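Local coordinates for putative type VI secretion protein (Escherichia coli, PDB 6SKI) that probably acts as a phospholipase effector of the type VI secretion system, a toxin loaded onto the VgrG spike, at residues 244-249 with 293-298; 201-206 with 239-244. All coordinates share one frame; numbering follows the deposited sequence.

Contact 1 (244-249 with 293-298); sequences FDTVAA and SLNSIK
Asn295 and Thr246 meet with their side chains crossing at about a right angle, CB of Asn295 lying 3.7 Å from CG2 of Thr246. CG of Asn295 stands anti to its own carbonyl carbon (chi1 -61°), which sets the carboxamide beside the residue's own backbone N, where both N-H groups can face Thr246 O. There ND2 donates at 3.3 Å to Thr246 O; the bond is nearly straight and the acceptor lies in the amide plane, but the donor sits well above the carbonyl plane. The backbone N of Asn295 reaches Thr246 O more directly, at 2.7 Å and from the same face, so one residue grips one carbonyl oxygen twice. Ala248, two residues on, lays its CB against the carboxamide, 3.7 Å from ND2 of Asn295. The loop continues a central strand of an alpha/beta-hydrolase-like domain, while Leu294 to Ser296 form a short strand paired in parallel with strand 536-538. Asp245 has a geometry that fits the acid of a possible Ser-His-Asp triad with Ser197 and His310. Its OD2 is hydrogen-bonded to His310 ND1 and forms a salt bridge with Arg534, and the side chains of Asp245 and Leu294 cross at about a right angle. Val247 CG2 rests 3.4 Å from Ser293 O, and CA of Val247 makes a CA-H...O contact to the same oxygen.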
ATOM      1  N   PHE A 244      -3.133   6.772  -1.874  1.00 44.12           N
ATOM      2  CA  PHE A 244      -3.107   6.687  -3.328  1.00 44.12           C
ATOM      3  C   PHE A 244      -4.308   5.972  -3.931  1.00 44.12           C
ATOM      4  O   PHE A 244      -4.821   6.425  -4.954  1.00 44.12           O
ATOM      5  CB  PHE A 244      -1.816   6.024  -3.804  1.00 44.12           C
ATOM      6  CG  PHE A 244      -0.701   6.996  -4.045  1.00 44.12           C
ATOM      7  CD1 PHE A 244      -0.760   7.872  -5.113  1.00 44.12           C
ATOM      8  CD2 PHE A 244       0.397   7.041  -3.214  1.00 44.12           C
ATOM      9  CE1 PHE A 244       0.252   8.768  -5.346  1.00 44.12           C
ATOM     10  CE2 PHE A 244       1.412   7.938  -3.444  1.00 44.12           C
ATOM     11  CZ  PHE A 244       1.339   8.802  -4.513  1.00 44.12           C
ATOM     12  N   ASP A 245      -4.735   4.834  -3.391  1.00 45.76           N
ATOM     13  CA  ASP A 245      -6.043   4.303  -3.762  1.00 45.76           C
ATOM     14  C   ASP A 245      -6.518   3.304  -2.721  1.00 45.76           C
ATOM     15  O   ASP A 245      -6.233   2.115  -2.854  1.00 45.76           O
ATOM     16  CB  ASP A 245      -5.970   3.630  -5.136  1.00 45.76           C
ATOM     17  CG  ASP A 245      -7.289   3.651  -5.875  1.00 45.76           C
ATOM     18  OD1 ASP A 245      -8.114   4.540  -5.603  1.00 45.76           O
ATOM     19  OD2 ASP A 245      -7.500   2.771  -6.732  1.00 45.76           O
ATOM     20  N   THR A 246      -7.310   3.732  -1.744  1.00 44.87           N
ATOM     21  CA  THR A 246      -7.574   2.875  -0.591  1.00 44.87           C
ATOM     22  C   THR A 246      -8.440   1.692  -1.001  1.00 44.87           C
ATOM     23  O   THR A 246      -9.604   1.859  -1.375  1.00 44.87           O
ATOM     24  CB  THR A 246      -8.234   3.665   0.532  1.00 44.87           C
ATOM     25  OG1 THR A 246      -7.503   4.875   0.753  1.00 44.87           O
ATOM     26  CG2 THR A 246      -8.234   2.846   1.807  1.00 44.87           C
ATOM     27  N   VAL A 247      -7.866   0.498  -0.938  1.00 44.07           N
ATOM     28  CA  VAL A 247      -8.586  -0.751  -1.130  1.00 44.07           C
ATOM     29  C   VAL A 247      -8.314  -1.575   0.119  1.00 44.07           C
ATOM     30  O   VAL A 247      -7.228  -2.142   0.272  1.00 44.07           O
ATOM     31  CB  VAL A 247      -8.153  -1.493  -2.398  1.00 44.07           C
ATOM     32  CG1 VAL A 247      -8.849  -2.836  -2.491  1.00 44.07           C
ATOM     33  CG2 VAL A 247      -8.430  -0.653  -3.628  1.00 44.07           C
ATOM     34  N   ALA A 248      -9.291  -1.628   1.025  1.00 45.27           N
ATOM     35  CA  ALA A 248      -9.072  -2.265   2.319  1.00 45.27           C
ATOM     36  C   ALA A 248      -8.728  -3.739   2.167  1.00 45.27           C
ATOM     37  O   ALA A 248      -7.813  -4.242   2.828  1.00 45.27           O
ATOM     38  CB  ALA A 248     -10.306  -2.093   3.199  1.00 45.27           C
ATOM     39  N   ALA A 249      -9.443  -4.447   1.301  1.00 46.76           N
ATOM     40  CA  ALA A 249      -9.209  -5.863   1.079  1.00 46.76           C
ATOM     41  C   ALA A 249      -9.250  -6.163  -0.410  1.00 46.76           C
ATOM     42  O   ALA A 249     -10.127  -5.673  -1.125  1.00 46.76           O
ATOM     43  CB  ALA A 249     -10.244  -6.720   1.810  1.00 46.76           C
ATOM     44  N   SER A 293     -12.072  -2.501  -4.750  1.00 45.71           N
ATOM     45  CA  SER A 293     -13.116  -1.532  -4.471  1.00 45.71           C
ATOM     46  C   SER A 293     -12.538  -0.409  -3.624  1.00 45.71           C
ATOM     47  O   SER A 293     -11.710  -0.645  -2.740  1.00 45.71           O
ATOM     48  CB  SER A 293     -14.299  -2.192  -3.762  1.00 45.71           C
ATOM     49  OG  SER A 293     -13.906  -2.754  -2.526  1.00 45.71           O
ATOM     50  N   LEU A 294     -12.976   0.810  -3.899  1.00 45.73           N
ATOM     51  CA  LEU A 294     -12.401   1.994  -3.288  1.00 45.73           C
ATOM     52  C   LEU A 294     -13.005   2.241  -1.917  1.00 45.73           C
ATOM     53  O   LEU A 294     -14.194   2.009  -1.701  1.00 45.73           O
ATOM     54  CB  LEU A 294     -12.635   3.212  -4.179  1.00 45.73           C
ATOM     55  CG  LEU A 294     -12.073   4.540  -3.685  1.00 45.73           C
ATOM     56  CD1 LEU A 294     -10.565   4.503  -3.633  1.00 45.73           C
ATOM     57  CD2 LEU A 294     -12.562   5.667  -4.563  1.00 45.73           C
ATOM     58  N   ASN A 295     -12.168   2.675  -0.981  1.00 46.12           N
ATOM     59  CA  ASN A 295     -12.622   3.316   0.247  1.00 46.12           C
ATOM     60  C   ASN A 295     -12.344   4.805   0.094  1.00 46.12           C
ATOM     61  O   ASN A 295     -11.187   5.234   0.133  1.00 46.12           O
ATOM     62  CB  ASN A 295     -11.926   2.740   1.476  1.00 46.12           C
ATOM     63  CG  ASN A 295     -12.184   1.264   1.652  1.00 46.12           C
ATOM     64  OD1 ASN A 295     -12.985   0.862   2.494  1.00 46.12           O
ATOM     65  ND2 ASN A 295     -11.507   0.445   0.863  1.00 46.12           N
ATOM     66  N   SER A 296     -13.397   5.585  -0.087  1.00 47.89           N
ATOM     67  CA  SER A 296     -13.259   6.981  -0.464  1.00 47.89           C
ATOM     68  C   SER A 296     -13.369   7.891   0.750  1.00 47.89           C
ATOM     69  O   SER A 296     -14.100   7.612   1.702  1.00 47.89           O
ATOM     70  CB  SER A 296     -14.315   7.369  -1.497  1.00 47.89           C
ATOM     71  OG  SER A 296     -14.455   8.773  -1.581  1.00 47.89           O
ATOM     72  N   ILE A 297     -12.623   8.988   0.699  1.00 47.75           N
ATOM     73  CA  ILE A 297     -12.673  10.034   1.704  1.00 47.75           C
ATOM     74  C   ILE A 297     -13.314  11.299   1.140  1.00 47.75           C
ATOM     75  O   ILE A 297     -13.140  12.384   1.686  1.00 47.75           O
ATOM     76  CB  ILE A 297     -11.275  10.313   2.282  1.00 47.75           C
ATOM     77  CG1 ILE A 297     -10.394  11.003   1.242  1.00 47.75           C
ATOM     78  CG2 ILE A 297     -10.630   9.025   2.746  1.00 47.75           C
ATOM     79  CD1 ILE A 297      -9.080  11.489   1.782  1.00 47.75           C
ATOM     80  N   LYS A 298     -14.072  11.165   0.055  1.00 51.23           N
ATOM     81  CA  LYS A 298     -14.695  12.309  -0.592  1.00 51.23           C
ATOM     82  C   LYS A 298     -15.808  12.860   0.283  1.00 51.23           C
ATOM     83  O   LYS A 298     -16.620  12.102   0.822  1.00 51.23           O
ATOM     84  CB  LYS A 298     -15.247  11.915  -1.959  1.00 51.23           C
ATOM     85  CG  LYS A 298     -15.636  13.094  -2.822  1.00 51.23           C
ATOM     86  CD  LYS A 298     -14.931  13.051  -4.160  1.00 51.23           C
ATOM     87  CE  LYS A 298     -14.847  14.433  -4.776  1.00 51.23           C
ATOM     88  NZ  LYS A 298     -14.046  15.361  -3.937  1.00 51.23           N
TER

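Contact 2 (201-206 with 239-244); sequences AAARHF and RFLGLF
The guanidinium of Arg204 is the flat group at this interface, and Leu243 comes at it obliquely with its CD1 methyl. The polar rim of the plane is taken up beyond the two segments: NH2 donates to Leu269 O, and NH1 to Asn295 O and, weakly, to Thr246 OG1. Two further flat groups take no part across the interface: the ring of Phe206 meets Phe191 edge-to-face and that of Phe240 meets Phe194 with planes at about 50°. The setting is a beta-alpha-beta crossover consistent with the alpha/beta-hydrolase family: strand 184-195 leads through Ser197 into helix 198-211, a sequence consistent with a nucleophile elbow, and after a second helix, 215-225, the chain returns as strand 237-243, parallel to and paired with the first strand. Helix 198-211 therefore runs back over the sheet, its segment axis making 161° with that of strand 239-243 at a closest approach of 8.8 Å. No hydrogen bond joins the two segments; the contact is apolar and buried. Ala203 points at the strand and presents a single methyl, which sits 3.9 Å from CD2 of Leu243 and 4.2 Å from CD1 of Leu241. The small alanine faces two leucines two residues apart on one side of the strand. Leu241 holds its CG anti to the backbone N (chi1 -168°), which extends CD1 toward the helix, where it lies 4.1 Å from Ala203 O. Arg204 contributes its aliphatic stem, crossing Leu243 at about a right angle before the chain bends at chi3 to carry the charged end onward. At that crossing CG of Arg204 touches both methyls of Leu243, with CD1 and CD2 each 3.8 Å away.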
ATOM      1  N   ALA A 201      -5.221   1.530   3.435  1.00 44.56           N
ATOM      2  CA  ALA A 201      -5.993   1.167   4.610  1.00 44.56           C
ATOM      3  C   ALA A 201      -5.089   1.091   5.826  1.00 44.56           C
ATOM      4  O   ALA A 201      -5.377   1.710   6.857  1.00 44.56           O
ATOM      5  CB  ALA A 201      -6.707  -0.163   4.376  1.00 44.56           C
ATOM      6  N   ALA A 202      -3.943   0.421   5.687  1.00 43.24           N
ATOM      7  CA  ALA A 202      -2.973   0.395   6.772  1.00 43.24           C
ATOM      8  C   ALA A 202      -2.609   1.804   7.199  1.00 43.24           C
ATOM      9  O   ALA A 202      -2.662   2.125   8.393  1.00 43.24           O
ATOM     10  CB  ALA A 202      -1.724  -0.377   6.351  1.00 43.24           C
ATOM     11  N   ALA A 203      -2.333   2.687   6.235  1.00 41.95           N
ATOM     12  CA  ALA A 203      -1.999   4.053   6.606  1.00 41.95           C
ATOM     13  C   ALA A 203      -3.133   4.671   7.398  1.00 41.95           C
ATOM     14  O   ALA A 203      -2.918   5.192   8.498  1.00 41.95           O
ATOM     15  CB  ALA A 203      -1.691   4.892   5.370  1.00 41.95           C
ATOM     16  N   ARG A 204      -4.361   4.528   6.898  1.00 44.94           N
ATOM     17  CA  ARG A 204      -5.496   5.069   7.624  1.00 44.94           C
ATOM     18  C   ARG A 204      -5.585   4.437   9.000  1.00 44.94           C
ATOM     19  O   ARG A 204      -5.699   5.147  10.007  1.00 44.94           O
ATOM     20  CB  ARG A 204      -6.772   4.849   6.818  1.00 44.94           C
ATOM     21  CG  ARG A 204      -6.778   5.635   5.523  1.00 44.94           C
ATOM     22  CD  ARG A 204      -7.795   5.110   4.541  1.00 44.94           C
ATOM     23  NE  ARG A 204      -9.164   5.390   4.946  1.00 44.94           N
ATOM     24  CZ  ARG A 204     -10.152   5.616   4.092  1.00 44.94           C
ATOM     25  NH1 ARG A 204      -9.916   5.596   2.791  1.00 44.94           N
ATOM     26  NH2 ARG A 204     -11.373   5.866   4.534  1.00 44.94           N
ATOM     27  N   HIS A 205      -5.413   3.115   9.072  1.00 46.78           N
ATOM     28  CA  HIS A 205      -5.422   2.458  10.369  1.00 46.78           C
ATOM     29  C   HIS A 205      -4.349   3.046  11.266  1.00 46.78           C
ATOM     30  O   HIS A 205      -4.629   3.427  12.409  1.00 46.78           O
ATOM     31  CB  HIS A 205      -5.228   0.952  10.202  1.00 46.78           C
ATOM     32  CG  HIS A 205      -5.497   0.169  11.449  1.00 46.78           C
ATOM     33  ND1 HIS A 205      -4.525  -0.564  12.090  1.00 46.78           N
ATOM     34  CD2 HIS A 205      -6.626   0.015  12.177  1.00 46.78           C
ATOM     35  CE1 HIS A 205      -5.044  -1.141  13.159  1.00 46.78           C
ATOM     36  NE2 HIS A 205      -6.319  -0.809  13.232  1.00 46.78           N
ATOM     37  N   PHE A 206      -3.135   3.207  10.735  1.00 44.30           N
ATOM     38  CA  PHE A 206      -2.070   3.789  11.537  1.00 44.30           C
ATOM     39  C   PHE A 206      -2.475   5.162  12.041  1.00 44.30           C
ATOM     40  O   PHE A 206      -2.338   5.455  13.235  1.00 44.30           O
ATOM     41  CB  PHE A 206      -0.779   3.867  10.727  1.00 44.30           C
ATOM     42  CG  PHE A 206       0.381   4.423  11.494  1.00 44.30           C
ATOM     43  CD1 PHE A 206       1.184   3.598  12.253  1.00 44.30           C
ATOM     44  CD2 PHE A 206       0.665   5.774  11.454  1.00 44.30           C
ATOM     45  CE1 PHE A 206       2.247   4.114  12.958  1.00 44.30           C
ATOM     46  CE2 PHE A 206       1.723   6.291  12.156  1.00 44.30           C
ATOM     47  CZ  PHE A 206       2.515   5.463  12.908  1.00 44.30           C
ATOM     48  N   ARG A 239       0.851  14.657  10.677  1.00 42.61           N
ATOM     49  CA  ARG A 239       0.832  15.919   9.948  1.00 42.61           C
ATOM     50  C   ARG A 239       0.128  15.777   8.605  1.00 42.61           C
ATOM     51  O   ARG A 239      -0.827  16.502   8.315  1.00 42.61           O
ATOM     52  CB  ARG A 239       2.259  16.436   9.753  1.00 42.61           C
ATOM     53  CG  ARG A 239       2.320  17.857   9.232  1.00 42.61           C
ATOM     54  CD  ARG A 239       3.745  18.332   9.055  1.00 42.61           C
ATOM     55  NE  ARG A 239       4.587  17.332   8.412  1.00 42.61           N
ATOM     56  CZ  ARG A 239       5.872  17.516   8.139  1.00 42.61           C
ATOM     57  NH1 ARG A 239       6.457  18.661   8.451  1.00 42.61           N
ATOM     58  NH2 ARG A 239       6.572  16.559   7.552  1.00 42.61           N
ATOM     59  N   PHE A 240       0.591  14.851   7.771  1.00 41.56           N
ATOM     60  CA  PHE A 240       0.026  14.640   6.446  1.00 41.56           C
ATOM     61  C   PHE A 240      -0.293  13.169   6.245  1.00 41.56           C
ATOM     62  O   PHE A 240       0.539  12.305   6.533  1.00 41.56           O
ATOM     63  CB  PHE A 240       0.978  15.117   5.349  1.00 41.56           C
ATOM     64  CG  PHE A 240       0.438  14.929   3.961  1.00 41.56           C
ATOM     65  CD1 PHE A 240      -0.616  15.694   3.505  1.00 41.56           C
ATOM     66  CD2 PHE A 240       0.980  13.981   3.117  1.00 41.56           C
ATOM     67  CE1 PHE A 240      -1.112  15.522   2.238  1.00 41.56           C
ATOM     68  CE2 PHE A 240       0.483  13.807   1.847  1.00 41.56           C
ATOM     69  CZ  PHE A 240      -0.564  14.577   1.410  1.00 41.56           C
ATOM     70  N   LEU A 241      -1.496  12.893   5.753  1.00 41.33           N
ATOM     71  CA  LEU A 241      -1.917  11.552   5.371  1.00 41.33           C
ATOM     72  C   LEU A 241      -2.053  11.521   3.855  1.00 41.33           C
ATOM     73  O   LEU A 241      -2.944  12.167   3.294  1.00 41.33           O
ATOM     74  CB  LEU A 241      -3.230  11.179   6.052  1.00 41.33           C
ATOM     75  CG  LEU A 241      -3.678   9.721   5.980  1.00 41.33           C
ATOM     76  CD1 LEU A 241      -2.630   8.813   6.565  1.00 41.33           C
ATOM     77  CD2 LEU A 241      -4.994   9.545   6.707  1.00 41.33           C
ATOM     78  N   GLY A 242      -1.172  10.779   3.194  1.00 41.52           N
ATOM     79  CA  GLY A 242      -1.213  10.688   1.750  1.00 41.52           C
ATOM     80  C   GLY A 242      -1.620   9.314   1.274  1.00 41.52           C
ATOM     81  O   GLY A 242      -0.884   8.343   1.458  1.00 41.52           O
ATOM     82  N   LEU A 243      -2.790   9.217   0.653  1.00 42.00           N
ATOM     83  CA  LEU A 243      -3.358   7.946   0.237  1.00 42.00           C
ATOM     84  C   LEU A 243      -3.459   7.915  -1.278  1.00 42.00           C
ATOM     85  O   LEU A 243      -3.822   8.914  -1.902  1.00 42.00           O
ATOM     86  CB  LEU A 243      -4.735   7.740   0.858  1.00 42.00           C
ATOM     87  CG  LEU A 243      -4.843   8.066   2.345  1.00 42.00           C
ATOM     88  CD1 LEU A 243      -6.295   8.210   2.742  1.00 42.00           C
ATOM     89  CD2 LEU A 243      -4.150   7.013   3.186  1.00 42.00           C
ATOM     90  N   PHE A 244      -3.133   6.772  -1.874  1.00 44.12           N
ATOM     91  CA  PHE A 244      -3.107   6.687  -3.328  1.00 44.12           C
ATOM     92  C   PHE A 244      -4.308   5.972  -3.931  1.00 44.12           C
ATOM     93  O   PHE A 244      -4.821   6.425  -4.954  1.00 44.12           O
ATOM     94  CB  PHE A 244      -1.816   6.024  -3.804  1.00 44.12           C
ATOM     95  CG  PHE A 244      -0.701   6.996  -4.045  1.00 44.12           C
ATOM     96  CD1 PHE A 244      -0.760   7.872  -5.113  1.00 44.12           C
ATOM     97  CD2 PHE A 244       0.397   7.041  -3.214  1.00 44.12           C
ATOM     98  CE1 PHE A 244       0.252   8.768  -5.346  1.00 44.12           C
ATOM     99  CE2 PHE A 244       1.412   7.938  -3.444  1.00 44.12           C
ATOM    100  CZ  PHE A 244       1.339   8.802  -4.513  1.00 44.12           C
TER

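Overall arrangement
Contacts 1 and 2 lie with their centres 11 Å apart and come in series along the chain, contact 2 closing at Phe244, where contact 1 opens. Strand 237-243 joins them: in contact 2 its side chains meet helix 198-211, and past its end the chain becomes the loop that contact 1 ties to strand 294-296. Arg204 bridges the two directly through the probable hydrogen bond of its NH1 to Asn295 O, and Thr246 CG2 packs near Ala201 N. Together they connect the helix that follows Ser197 with the loop that carries Asp245, both residues of a possible triad, consistent with a catalytic centre at the C-terminal ends of the parallel strands.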